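Local coordinates for protein ribonucleoside-diphosphate reductase subunit beta (Clostridium botulinum, PDB 6ZJK) that probably supplies the di-iron subunit (R2) of a ribonucleotide reductase, the enzyme that converts ribonucleoside diphosphates to their deoxy forms, at residues E297-E300 against R301-Y305; L309-A313 against I314-P318; S228-F231 against K232-R236. One frame throughout, in Å; residues are numbered along the deposited sequence.

Contact 1. Residues E297-E300 against R301-Y305; sequences ELIE and RYIKY
Four successive backbone bonds join 297-300 to 301-305 in the i to i+4 pattern of an alpha-helix: Arg301 N to Glu297 O, Tyr302 N to Leu298 O, Ile303 N to Ile299 O and Lys304 N to Glu300 O. The first is short, 2.9 Å from Arg301 N to Glu297 O, while the last lengthens to 3.3 Å between Lys304 N and Glu300 O. The same spacing recurs in the side chains. Glu300 carries its CG anti to the backbone N (chi1 -164°), which leans the carboxylate along the helix toward the extended Lys304; the two chains meet at a slant in a salt bridge of 2.8 Å between Lys304 NZ and Glu300 OE2. The ammonium approaches OE2 on its anti side, somewhat out of the carboxylate plane. Glu297 and Arg301, by contrast, run side by side, and here Glu297 OE1 lies against the methylene Arg301 CD at 3.8 Å, the carboxylate and guanidinium planes almost perpendicular. Their opposite charges, 5.0 Å apart from Glu297 OE1 to Arg301 NE, are not in contact and may attract weakly at most. On the buried side, Ile303 rests its CG1 on Ile299 O and packs against helices 190-220 and 262-287. Asn295 accepts from Leu298 N just upstream. The whole is a worked case of an amphipathic helix in the all-helical R2 fold, with an i to i+4 Glu-Lys bridge along its partly exposed flank.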
ATOM      1  N   GLU A 297     -23.952 -28.611 -11.029  1.00 47.43           N
ATOM      2  CA  GLU A 297     -23.378 -28.746 -12.337  1.00 49.44           C
ATOM      3  C   GLU A 297     -23.107 -27.414 -12.941  1.00 48.34           C
ATOM      4  O   GLU A 297     -22.139 -27.226 -13.562  1.00 46.18           O
ATOM      5  CB  GLU A 297     -24.320 -29.515 -13.264  1.00 49.83           C
ATOM      6  CG  GLU A 297     -23.667 -29.925 -14.563  1.00 57.55           C
ATOM      7  CD  GLU A 297     -24.614 -30.362 -15.689  1.00 72.22           C
ATOM      8  OE1 GLU A 297     -24.107 -30.506 -16.794  1.00 68.07           O
ATOM      9  OE2 GLU A 297     -25.824 -30.567 -15.506  1.00 73.48           O
ATOM     10  N   LEU A 298     -23.939 -26.441 -12.675  1.00 48.19           N
ATOM     11  CA  LEU A 298     -23.720 -25.110 -13.128  1.00 49.44           C
ATOM     12  C   LEU A 298     -22.513 -24.464 -12.472  1.00 47.99           C
ATOM     13  O   LEU A 298     -21.849 -23.707 -13.069  1.00 47.70           O
ATOM     14  CB  LEU A 298     -24.946 -24.315 -12.944  1.00 45.42           C
ATOM     15  CG  LEU A 298     -24.822 -22.908 -13.344  1.00 54.06           C
ATOM     16  CD1 LEU A 298     -24.625 -22.806 -14.819  1.00 51.30           C
ATOM     17  CD2 LEU A 298     -26.074 -22.211 -12.952  1.00 48.95           C
ATOM     18  N   ILE A 299     -22.223 -24.817 -11.247  1.00 46.57           N
ATOM     19  CA  ILE A 299     -21.086 -24.338 -10.557  1.00 45.92           C
ATOM     20  C   ILE A 299     -19.856 -25.006 -11.140  1.00 49.15           C
ATOM     21  O   ILE A 299     -18.847 -24.404 -11.262  1.00 43.69           O
ATOM     22  CB  ILE A 299     -21.223 -24.624  -9.045  1.00 48.39           C
ATOM     23  CG1 ILE A 299     -22.270 -23.732  -8.420  1.00 46.91           C
ATOM     24  CG2 ILE A 299     -19.964 -24.368  -8.314  1.00 40.09           C
ATOM     25  CD1 ILE A 299     -22.563 -24.081  -7.005  1.00 47.28           C
ATOM     26  N   GLU A 300     -19.958 -26.272 -11.465  1.00 45.06           N
ATOM     27  CA  GLU A 300     -18.876 -27.025 -12.062  1.00 45.46           C
ATOM     28  C   GLU A 300     -18.491 -26.444 -13.381  1.00 43.70           C
ATOM     29  O   GLU A 300     -17.382 -26.172 -13.632  1.00 45.58           O
ATOM     30  CB  GLU A 300     -19.323 -28.448 -12.311  1.00 46.91           C
ATOM     31  CG  GLU A 300     -18.219 -29.439 -12.570  1.00 53.79           C
ATOM     32  CD  GLU A 300     -18.639 -30.657 -13.417  1.00 60.37           C
ATOM     33  OE1 GLU A 300     -19.823 -30.852 -13.646  1.00 58.89           O
ATOM     34  OE2 GLU A 300     -17.772 -31.436 -13.848  1.00 55.70           O
ATOM     35  N   ARG A 301     -19.461 -26.230 -14.206  1.00 46.12           N
ATOM     36  CA  ARG A 301     -19.227 -25.706 -15.545  1.00 48.56           C
ATOM     37  C   ARG A 301     -18.711 -24.269 -15.508  1.00 44.05           C
ATOM     38  O   ARG A 301     -17.840 -23.898 -16.304  1.00 45.57           O
ATOM     39  CB  ARG A 301     -20.521 -25.822 -16.361  1.00 48.75           C
ATOM     40  CG  ARG A 301     -20.961 -27.280 -16.672  1.00 55.23           C
ATOM     41  CD  ARG A 301     -22.204 -27.336 -17.597  1.00 56.25           C
ATOM     42  NE  ARG A 301     -22.047 -26.410 -18.714  1.00 63.81           N
ATOM     43  CZ  ARG A 301     -21.574 -26.703 -19.922  1.00 75.90           C
ATOM     44  NH1 ARG A 301     -21.223 -27.949 -20.242  1.00 70.43           N
ATOM     45  NH2 ARG A 301     -21.465 -25.726 -20.822  1.00 77.96           N
ATOM     46  N   TYR A 302     -19.190 -23.451 -14.571  1.00 41.81           N
ATOM     47  CA  TYR A 302     -18.756 -22.056 -14.557  1.00 41.44           C
ATOM     48  C   TYR A 302     -17.283 -21.945 -14.184  1.00 39.82           C
ATOM     49  O   TYR A 302     -16.513 -21.267 -14.873  1.00 43.31           O
ATOM     50  CB  TYR A 302     -19.623 -21.225 -13.610  1.00 42.55           C
ATOM     51  CG  TYR A 302     -19.267 -19.754 -13.578  1.00 49.23           C
ATOM     52  CD1 TYR A 302     -19.099 -19.022 -14.754  1.00 46.62           C
ATOM     53  CD2 TYR A 302     -19.116 -19.082 -12.359  1.00 47.30           C
ATOM     54  CE1 TYR A 302     -18.774 -17.670 -14.714  1.00 44.84           C
ATOM     55  CE2 TYR A 302     -18.791 -17.737 -12.313  1.00 46.33           C
ATOM     56  CZ  TYR A 302     -18.621 -17.036 -13.488  1.00 46.71           C
ATOM     57  OH  TYR A 302     -18.303 -15.699 -13.421  1.00 42.01           O
ATOM     58  N   ILE A 303     -16.864 -22.641 -13.126  1.00 40.23           N
ATOM     59  CA  ILE A 303     -15.476 -22.558 -12.687  1.00 38.87           C
ATOM     60  C   ILE A 303     -14.533 -23.070 -13.772  1.00 44.05           C
ATOM     61  O   ILE A 303     -13.497 -22.453 -14.050  1.00 41.13           O
ATOM     62  CB  ILE A 303     -15.280 -23.327 -11.366  1.00 40.08           C
ATOM     63  CG1 ILE A 303     -16.255 -22.829 -10.282  1.00 43.58           C
ATOM     64  CG2 ILE A 303     -13.846 -23.186 -10.884  1.00 41.46           C
ATOM     65  CD1 ILE A 303     -16.196 -21.349 -10.058  1.00 44.24           C
ATOM     66  N   LYS A 304     -14.886 -24.192 -14.418  1.00 41.72           N
ATOM     67  CA  LYS A 304     -14.035 -24.747 -15.463  1.00 42.08           C
ATOM     68  C   LYS A 304     -13.920 -23.787 -16.637  1.00 39.77           C
ATOM     69  O   LYS A 304     -12.842 -23.638 -17.221  1.00 38.67           O
ATOM     70  CB  LYS A 304     -14.561 -26.120 -15.920  1.00 39.71           C
ATOM     71  CG  LYS A 304     -14.299 -27.238 -14.920  1.00 42.41           C
ATOM     72  CD  LYS A 304     -14.761 -28.629 -15.399  1.00 45.12           C
ATOM     73  CE  LYS A 304     -14.543 -29.691 -14.305  1.00 44.46           C
ATOM     74  NZ  LYS A 304     -15.078 -31.060 -14.649  1.00 50.77           N
ATOM     75  N   TYR A 305     -15.036 -23.157 -17.020  1.00 38.96           N
ATOM     76  CA  TYR A 305     -15.014 -22.176 -18.102  1.00 42.30           C
ATOM     77  C   TYR A 305     -14.073 -21.021 -17.772  1.00 43.21           C
ATOM     78  O   TYR A 305     -13.354 -20.523 -18.646  1.00 41.01           O
ATOM     79  CB  TYR A 305     -16.432 -21.659 -18.367  1.00 37.74           C
ATOM     80  CG  TYR A 305     -16.505 -20.431 -19.259  1.00 47.88           C
ATOM     81  CD1 TYR A 305     -16.474 -20.536 -20.649  1.00 48.39           C
ATOM     82  CD2 TYR A 305     -16.601 -19.162 -18.703  1.00 46.19           C
ATOM     83  CE1 TYR A 305     -16.546 -19.406 -21.449  1.00 52.22           C
ATOM     84  CE2 TYR A 305     -16.671 -18.029 -19.488  1.00 50.48           C
ATOM     85  CZ  TYR A 305     -16.637 -18.149 -20.857  1.00 52.99           C
ATOM     86  OH  TYR A 305     -16.702 -17.001 -21.626  1.00 55.35           O
TER

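Contact 2. Residues L309-A313 against I314-P318; sequences LRLVA and IGLKP
The peptide carbonyl of Leu311 is used on both faces: Leu316 N arrives above one and Ile314 N above the other, neither of them on a lone pair. The first bond is the shorter and straighter, 2.9 Å from Leu316 N to Leu311 O, against 3.1 Å from Ile314 N to Leu311 O. Gly315 N turns back to Val312 O at 3.0 Å, also well above the carbonyl plane. Together the bonds from Leu316 N and Gly315 N make a Schellman motif, with Gly315 as its C-prime residue, and its positive phi (78°) swings the chain away from the helical path. Further on, the puckered ring of Pro318 meets Val312 through one corner, its CG lying 4.0 Å from Val312 CG2, with the two side chains set across each other.

Leucines cover one side of the reversal. Leu311 CD2 faces Leu316 CD1 at 4.3 Å, and Leu311 CD1 reaches on to Lys317 O at 3.7 Å. Ile314 has its CG1 between the backbone N and the carbonyl carbon (chi1 53°), which tucks that branch over Leu311 O at 3.4 Å while the residue also touches Met198 and Tyr201 of helix 190-220. Arg310 points from the helix into the protein, where Gly205 O receives its NE and Tyr209 offers a cation-pi partner; Arg269 binds Lys317 O. Chemically, the last carbonyls of the helix find donors in two ways: Leu311 O and Val312 O are served by amides of the turn, Arg310 O by Tyr201 OH of helix 190-220, and aliphatic side chains cover part of the reversal.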
ATOM      1  N   LEU A 309     -10.278 -19.460 -19.743  1.00 41.67           N
ATOM      2  CA  LEU A 309      -9.915 -18.076 -20.048  1.00 44.36           C
ATOM      3  C   LEU A 309      -8.607 -17.693 -19.359  1.00 42.14           C
ATOM      4  O   LEU A 309      -7.724 -17.089 -19.970  1.00 40.14           O
ATOM      5  CB  LEU A 309     -11.026 -17.120 -19.596  1.00 44.04           C
ATOM      6  CG  LEU A 309     -12.488 -17.319 -20.028  1.00 52.20           C
ATOM      7  CD1 LEU A 309     -13.355 -16.188 -19.446  1.00 48.22           C
ATOM      8  CD2 LEU A 309     -12.650 -17.425 -21.522  1.00 53.66           C
ATOM      9  N   ARG A 310      -8.468 -18.044 -18.074  1.00 44.39           N
ATOM     10  CA  ARG A 310      -7.290 -17.637 -17.316  1.00 39.42           C
ATOM     11  C   ARG A 310      -6.018 -18.249 -17.883  1.00 43.50           C
ATOM     12  O   ARG A 310      -5.003 -17.560 -18.016  1.00 39.62           O
ATOM     13  CB  ARG A 310      -7.445 -18.024 -15.846  1.00 38.21           C
ATOM     14  CG  ARG A 310      -8.716 -17.542 -15.201  1.00 39.40           C
ATOM     15  CD  ARG A 310      -8.910 -16.031 -15.333  1.00 41.59           C
ATOM     16  NE  ARG A 310     -10.074 -15.579 -14.570  1.00 38.35           N
ATOM     17  CZ  ARG A 310     -11.014 -14.763 -15.042  1.00 41.09           C
ATOM     18  NH1 ARG A 310     -10.939 -14.302 -16.280  1.00 35.43           N
ATOM     19  NH2 ARG A 310     -12.042 -14.420 -14.270  1.00 37.33           N
ATOM     20  N   LEU A 311      -6.062 -19.533 -18.259  1.00 43.43           N
ATOM     21  CA  LEU A 311      -4.865 -20.197 -18.760  1.00 45.74           C
ATOM     22  C   LEU A 311      -4.477 -19.664 -20.134  1.00 44.30           C
ATOM     23  O   LEU A 311      -3.294 -19.406 -20.395  1.00 40.82           O
ATOM     24  CB  LEU A 311      -5.067 -21.718 -18.800  1.00 45.96           C
ATOM     25  CG  LEU A 311      -5.022 -22.448 -17.448  1.00 43.27           C
ATOM     26  CD1 LEU A 311      -5.138 -23.959 -17.635  1.00 44.22           C
ATOM     27  CD2 LEU A 311      -3.771 -22.134 -16.669  1.00 42.02           C
ATOM     28  N   VAL A 312      -5.461 -19.462 -21.014  1.00 47.64           N
ATOM     29  CA  VAL A 312      -5.279 -18.893 -22.350  1.00 47.31           C
ATOM     30  C   VAL A 312      -4.531 -17.569 -22.262  1.00 46.75           C
ATOM     31  O   VAL A 312      -3.703 -17.241 -23.124  1.00 45.71           O
ATOM     32  CB  VAL A 312      -6.647 -18.723 -23.034  1.00 46.32           C
ATOM     33  CG1 VAL A 312      -6.583 -17.635 -24.096  1.00 51.42           C
ATOM     34  CG2 VAL A 312      -7.106 -20.043 -23.637  1.00 51.99           C
ATOM     35  N   ALA A 313      -4.960 -16.774 -21.283  1.00 39.50           N
ATOM     36  CA  ALA A 313      -4.464 -15.409 -21.110  1.00 39.72           C
ATOM     37  C   ALA A 313      -2.997 -15.353 -20.708  1.00 43.55           C
ATOM     38  O   ALA A 313      -2.375 -14.294 -20.849  1.00 44.11           O
ATOM     39  CB  ALA A 313      -5.311 -14.662 -20.089  1.00 42.37           C
ATOM     40  N   ILE A 314      -2.430 -16.443 -20.202  1.00 41.54           N
ATOM     41  CA  ILE A 314      -0.996 -16.497 -19.958  1.00 45.15           C
ATOM     42  C   ILE A 314      -0.311 -17.499 -20.891  1.00 46.31           C
ATOM     43  O   ILE A 314       0.788 -17.978 -20.598  1.00 45.85           O
ATOM     44  CB  ILE A 314      -0.690 -16.779 -18.478  1.00 43.23           C
ATOM     45  CG1 ILE A 314      -1.428 -18.021 -17.976  1.00 42.66           C
ATOM     46  CG2 ILE A 314      -1.154 -15.599 -17.626  1.00 41.43           C
ATOM     47  CD1 ILE A 314      -0.958 -18.470 -16.624  1.00 42.34           C
ATOM     48  N   GLY A 315      -0.945 -17.819 -22.019  1.00 45.12           N
ATOM     49  CA  GLY A 315      -0.317 -18.623 -23.050  1.00 50.42           C
ATOM     50  C   GLY A 315      -0.266 -20.112 -22.800  1.00 54.29           C
ATOM     51  O   GLY A 315       0.532 -20.807 -23.430  1.00 46.18           O
ATOM     52  N   LEU A 316      -1.141 -20.647 -21.968  1.00 48.04           N
ATOM     53  CA  LEU A 316      -1.106 -22.067 -21.652  1.00 50.96           C
ATOM     54  C   LEU A 316      -2.360 -22.755 -22.182  1.00 50.02           C
ATOM     55  O   LEU A 316      -3.410 -22.128 -22.345  1.00 50.24           O
ATOM     56  CB  LEU A 316      -0.969 -22.264 -20.138  1.00 52.57           C
ATOM     57  CG  LEU A 316       0.358 -21.780 -19.547  1.00 52.19           C
ATOM     58  CD1 LEU A 316       0.308 -21.855 -18.042  1.00 50.93           C
ATOM     59  CD2 LEU A 316       1.480 -22.652 -20.072  1.00 54.96           C
ATOM     60  N   LYS A 317      -2.232 -24.052 -22.464  1.00 56.83           N
ATOM     61  CA  LYS A 317      -3.385 -24.749 -23.029  1.00 53.37           C
ATOM     62  C   LYS A 317      -4.449 -24.980 -21.959  1.00 50.83           C
ATOM     63  O   LYS A 317      -4.125 -25.393 -20.838  1.00 46.48           O
ATOM     64  CB  LYS A 317      -2.988 -26.104 -23.618  1.00 54.62           C
ATOM     65  CG  LYS A 317      -1.749 -26.136 -24.487  1.00 56.49           C
ATOM     66  CD  LYS A 317      -2.143 -26.069 -25.959  1.00 67.57           C
ATOM     67  CE  LYS A 317      -1.138 -26.829 -26.841  1.00 73.86           C
ATOM     68  NZ  LYS A 317       0.227 -26.904 -26.277  1.00 75.94           N
ATOM     69  N   PRO A 318      -5.715 -24.835 -22.354  1.00 50.18           N
ATOM     70  CA  PRO A 318      -6.821 -25.043 -21.409  1.00 47.69           C
ATOM     71  C   PRO A 318      -6.868 -26.482 -20.908  1.00 54.24           C
ATOM     72  O   PRO A 318      -6.370 -27.408 -21.550  1.00 47.70           O
ATOM     73  CB  PRO A 318      -8.072 -24.716 -22.240  1.00 46.12           C
ATOM     74  CG  PRO A 318      -7.594 -23.984 -23.422  1.00 50.10           C
ATOM     75  CD  PRO A 318      -6.190 -24.446 -23.692  1.00 50.57           C
TER

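Contact 3. Residues S228-F231 against K232-R236; sequences STIF and KYINR
Helix 225-255 passes unbroken from 228-231 into 232-236, its amides bonding four residues back, from Lys232 N to Ser228 O at 2.9 Å through to Asn235 N to Phe231 O, with an additional weak bond from Tyr233 N to Ile230 O. Outward, Lys232 stretches its extended chain back along Ser228 and Thr229, and two waters join the three polar ends. One lies 2.7 Å from Ser228 OG and takes a weak bond from Lys232 NZ; the other sits 2.6 Å from Thr229 OG1 and accepts from Lys232 NZ at 3.1 Å.

Tyr233 runs beside Thr229, pointing the same way. Its ring edge is turned to the threonine, so that Tyr233 CD2 comes 3.3 Å from Thr229 O, close to the ring plane, and Tyr233 CE2 lies 4.0 Å from the methyl Thr229 CG2. That methyl is presented because CG2 stands anti to the backbone N, leaving OG1 (chi1 -63°) beside the N and turned to its water. Trp71 stacks on the tyrosine ring, and Phe334 adds a cation-pi contact to the Lys232 ammonium.

Ile230, Phe231 and Ile234 form an apolar patch. Ile234 CD1 approaches the Phe231 ring obliquely, 4.1 Å from Phe231 CD1, and also nears Ile230 CG2. Phe231 stacks with Phe215, and Asn235 beside the patch gives its ND2 to Tyr216 OH. Ile234, its side chain about 5 Å from an iron, packs on the ligand His140, while Glu238 and His241, further along the same helix, bind iron. The chemistry thus divides by side: water mediates between ammonium and hydroxyls at the partly exposed flank, whereas Ile234 brings apolar packing next to the iron site.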
ATOM      1  N   SER A 228     -24.510  -6.469  -3.118  1.00 36.88           N
ATOM      2  CA  SER A 228     -24.042  -6.831  -4.443  1.00 39.83           C
ATOM      3  C   SER A 228     -23.343  -5.641  -5.101  1.00 37.82           C
ATOM      4  O   SER A 228     -22.293  -5.808  -5.727  1.00 34.92           O
ATOM      5  CB  SER A 228     -25.222  -7.344  -5.272  1.00 36.33           C
ATOM      6  OG  SER A 228     -24.983  -7.268  -6.661  1.00 41.29           O
ATOM      7  N   THR A 229     -23.862  -4.422  -4.902  1.00 36.65           N
ATOM      8  CA  THR A 229     -23.186  -3.224  -5.406  1.00 41.00           C
ATOM      9  C   THR A 229     -21.756  -3.112  -4.877  1.00 39.22           C
ATOM     10  O   THR A 229     -20.822  -2.842  -5.645  1.00 37.85           O
ATOM     11  CB  THR A 229     -24.005  -1.975  -5.078  1.00 41.81           C
ATOM     12  OG1 THR A 229     -25.269  -2.074  -5.753  1.00 48.80           O
ATOM     13  CG2 THR A 229     -23.293  -0.733  -5.564  1.00 34.51           C
ATOM     14  N   ILE A 230     -21.553  -3.337  -3.577  1.00 34.79           N
ATOM     15  CA  ILE A 230     -20.186  -3.377  -3.060  1.00 36.14           C
ATOM     16  C   ILE A 230     -19.351  -4.415  -3.818  1.00 36.04           C
ATOM     17  O   ILE A 230     -18.208  -4.138  -4.200  1.00 35.77           O
ATOM     18  CB  ILE A 230     -20.186  -3.640  -1.542  1.00 36.67           C
ATOM     19  CG1 ILE A 230     -20.710  -2.411  -0.801  1.00 34.98           C
ATOM     20  CG2 ILE A 230     -18.794  -3.975  -1.039  1.00 34.31           C
ATOM     21  CD1 ILE A 230     -20.834  -2.598   0.740  1.00 40.31           C
ATOM     22  N   PHE A 231     -19.915  -5.609  -4.093  1.00 33.64           N
ATOM     23  CA  PHE A 231     -19.108  -6.623  -4.767  1.00 35.59           C
ATOM     24  C   PHE A 231     -18.810  -6.262  -6.224  1.00 32.71           C
ATOM     25  O   PHE A 231     -17.790  -6.707  -6.749  1.00 32.53           O
ATOM     26  CB  PHE A 231     -19.750  -8.022  -4.646  1.00 32.80           C
ATOM     27  CG  PHE A 231     -19.393  -8.707  -3.349  1.00 36.19           C
ATOM     28  CD1 PHE A 231     -18.136  -9.293  -3.190  1.00 32.96           C
ATOM     29  CD2 PHE A 231     -20.264  -8.676  -2.254  1.00 36.36           C
ATOM     30  CE1 PHE A 231     -17.758  -9.875  -1.966  1.00 35.16           C
ATOM     31  CE2 PHE A 231     -19.905  -9.265  -1.021  1.00 38.98           C
ATOM     32  CZ  PHE A 231     -18.650  -9.860  -0.878  1.00 37.44           C
ATOM     33  N   LYS A 232     -19.653  -5.462  -6.887  1.00 33.93           N
ATOM     34  CA  LYS A 232     -19.301  -4.978  -8.221  1.00 35.09           C
ATOM     35  C   LYS A 232     -18.062  -4.092  -8.180  1.00 37.20           C
ATOM     36  O   LYS A 232     -17.239  -4.120  -9.106  1.00 32.66           O
ATOM     37  CB  LYS A 232     -20.466  -4.215  -8.850  1.00 35.23           C
ATOM     38  CG  LYS A 232     -21.661  -5.082  -9.237  1.00 38.00           C
ATOM     39  CD  LYS A 232     -22.796  -4.199  -9.714  1.00 43.45           C
ATOM     40  CE  LYS A 232     -24.018  -5.002 -10.077  1.00 49.67           C
ATOM     41  NZ  LYS A 232     -25.100  -4.154 -10.662  1.00 60.97           N
ATOM     42  N   TYR A 233     -17.917  -3.274  -7.128  1.00 33.12           N
ATOM     43  CA  TYR A 233     -16.723  -2.439  -7.037  1.00 34.71           C
ATOM     44  C   TYR A 233     -15.479  -3.283  -6.807  1.00 35.18           C
ATOM     45  O   TYR A 233     -14.424  -3.033  -7.410  1.00 34.06           O
ATOM     46  CB  TYR A 233     -16.886  -1.395  -5.923  1.00 36.73           C
ATOM     47  CG  TYR A 233     -17.691  -0.197  -6.344  1.00 35.29           C
ATOM     48  CD1 TYR A 233     -17.084   0.870  -7.019  1.00 38.64           C
ATOM     49  CD2 TYR A 233     -19.050  -0.125  -6.090  1.00 39.51           C
ATOM     50  CE1 TYR A 233     -17.814   1.973  -7.413  1.00 40.27           C
ATOM     51  CE2 TYR A 233     -19.793   0.981  -6.473  1.00 42.18           C
ATOM     52  CZ  TYR A 233     -19.166   2.032  -7.127  1.00 46.88           C
ATOM     53  OH  TYR A 233     -19.900   3.132  -7.518  1.00 45.49           O
ATOM     54  N   ILE A 234     -15.622  -4.307  -6.021  1.00 33.03           N
ATOM     55  CA  ILE A 234     -14.529  -5.184  -5.755  1.00 32.93           C
ATOM     56  C   ILE A 234     -14.153  -5.926  -7.034  1.00 37.34           C
ATOM     57  O   ILE A 234     -13.032  -6.119  -7.290  1.00 32.76           O
ATOM     58  CB  ILE A 234     -14.875  -6.192  -4.686  1.00 33.71           C
ATOM     59  CG1 ILE A 234     -15.250  -5.502  -3.371  1.00 35.37           C
ATOM     60  CG2 ILE A 234     -13.741  -7.115  -4.414  1.00 32.96           C
ATOM     61  CD1 ILE A 234     -15.299  -6.446  -2.222  1.00 34.45           C
ATOM     62  N   ASN A 235     -15.150  -6.356  -7.787  1.00 33.38           N
ATOM     63  CA  ASN A 235     -14.983  -7.073  -9.045  1.00 37.94           C
ATOM     64  C   ASN A 235     -14.180  -6.166  -9.989  1.00 36.94           C
ATOM     65  O   ASN A 235     -13.243  -6.582 -10.488  1.00 39.12           O
ATOM     66  CB  ASN A 235     -16.339  -7.412  -9.631  1.00 32.35           C
ATOM     67  CG  ASN A 235     -16.307  -8.550 -10.645  1.00 42.51           C
ATOM     68  OD1 ASN A 235     -15.300  -8.906 -11.190  1.00 36.09           O
ATOM     69  ND2 ASN A 235     -17.446  -9.115 -10.849  1.00 34.35           N
ATOM     70  N   ARG A 236     -14.593  -4.930 -10.158  1.00 33.05           N
ATOM     71  CA  ARG A 236     -13.870  -3.969 -10.935  1.00 38.22           C
ATOM     72  C   ARG A 236     -12.372  -3.896 -10.582  1.00 39.91           C
ATOM     73  O   ARG A 236     -11.561  -4.061 -11.438  1.00 39.18           O
ATOM     74  CB  ARG A 236     -14.518  -2.644 -10.869  1.00 35.63           C
ATOM     75  CG  ARG A 236     -13.908  -1.641 -11.797  1.00 39.78           C
ATOM     76  CD  ARG A 236     -14.658  -0.361 -11.799  1.00 43.65           C
ATOM     77  NE  ARG A 236     -14.484   0.414 -10.592  1.00 38.43           N
ATOM     78  CZ  ARG A 236     -14.998   1.603 -10.421  1.00 41.73           C
ATOM     79  NH1 ARG A 236     -15.671   2.142 -11.355  1.00 48.43           N
ATOM     80  NH2 ARG A 236     -14.835   2.261  -9.326  1.00 40.13           N
TER
HETATM   81  O   HOH W   1     -26.590  -5.384  -7.813  1.00 56.31           O
HETATM   82  O   HOH W   2     -25.262  -2.101  -8.327  1.00 49.89           O

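Overall arrangement
All three contacts are local, made by neighbours along one chain, yet each reflects its setting. Contacts 1 and 2 share helix 296-313, about 17 Å apart between centres: contact 1 lies near its start, partly buried, and contact 2 closes its end at the surface. Contact 3 belongs to helix 225-255 and is the most buried, nearer the chain centre and next to the iron site; its nearest atoms are about 7 Å from those of either other contact. Helix 190-220 packs against all three. Charge pairing directly across the segments marks contact 1, backbone capping contact 2, and water bridges with apolar packing contact 3.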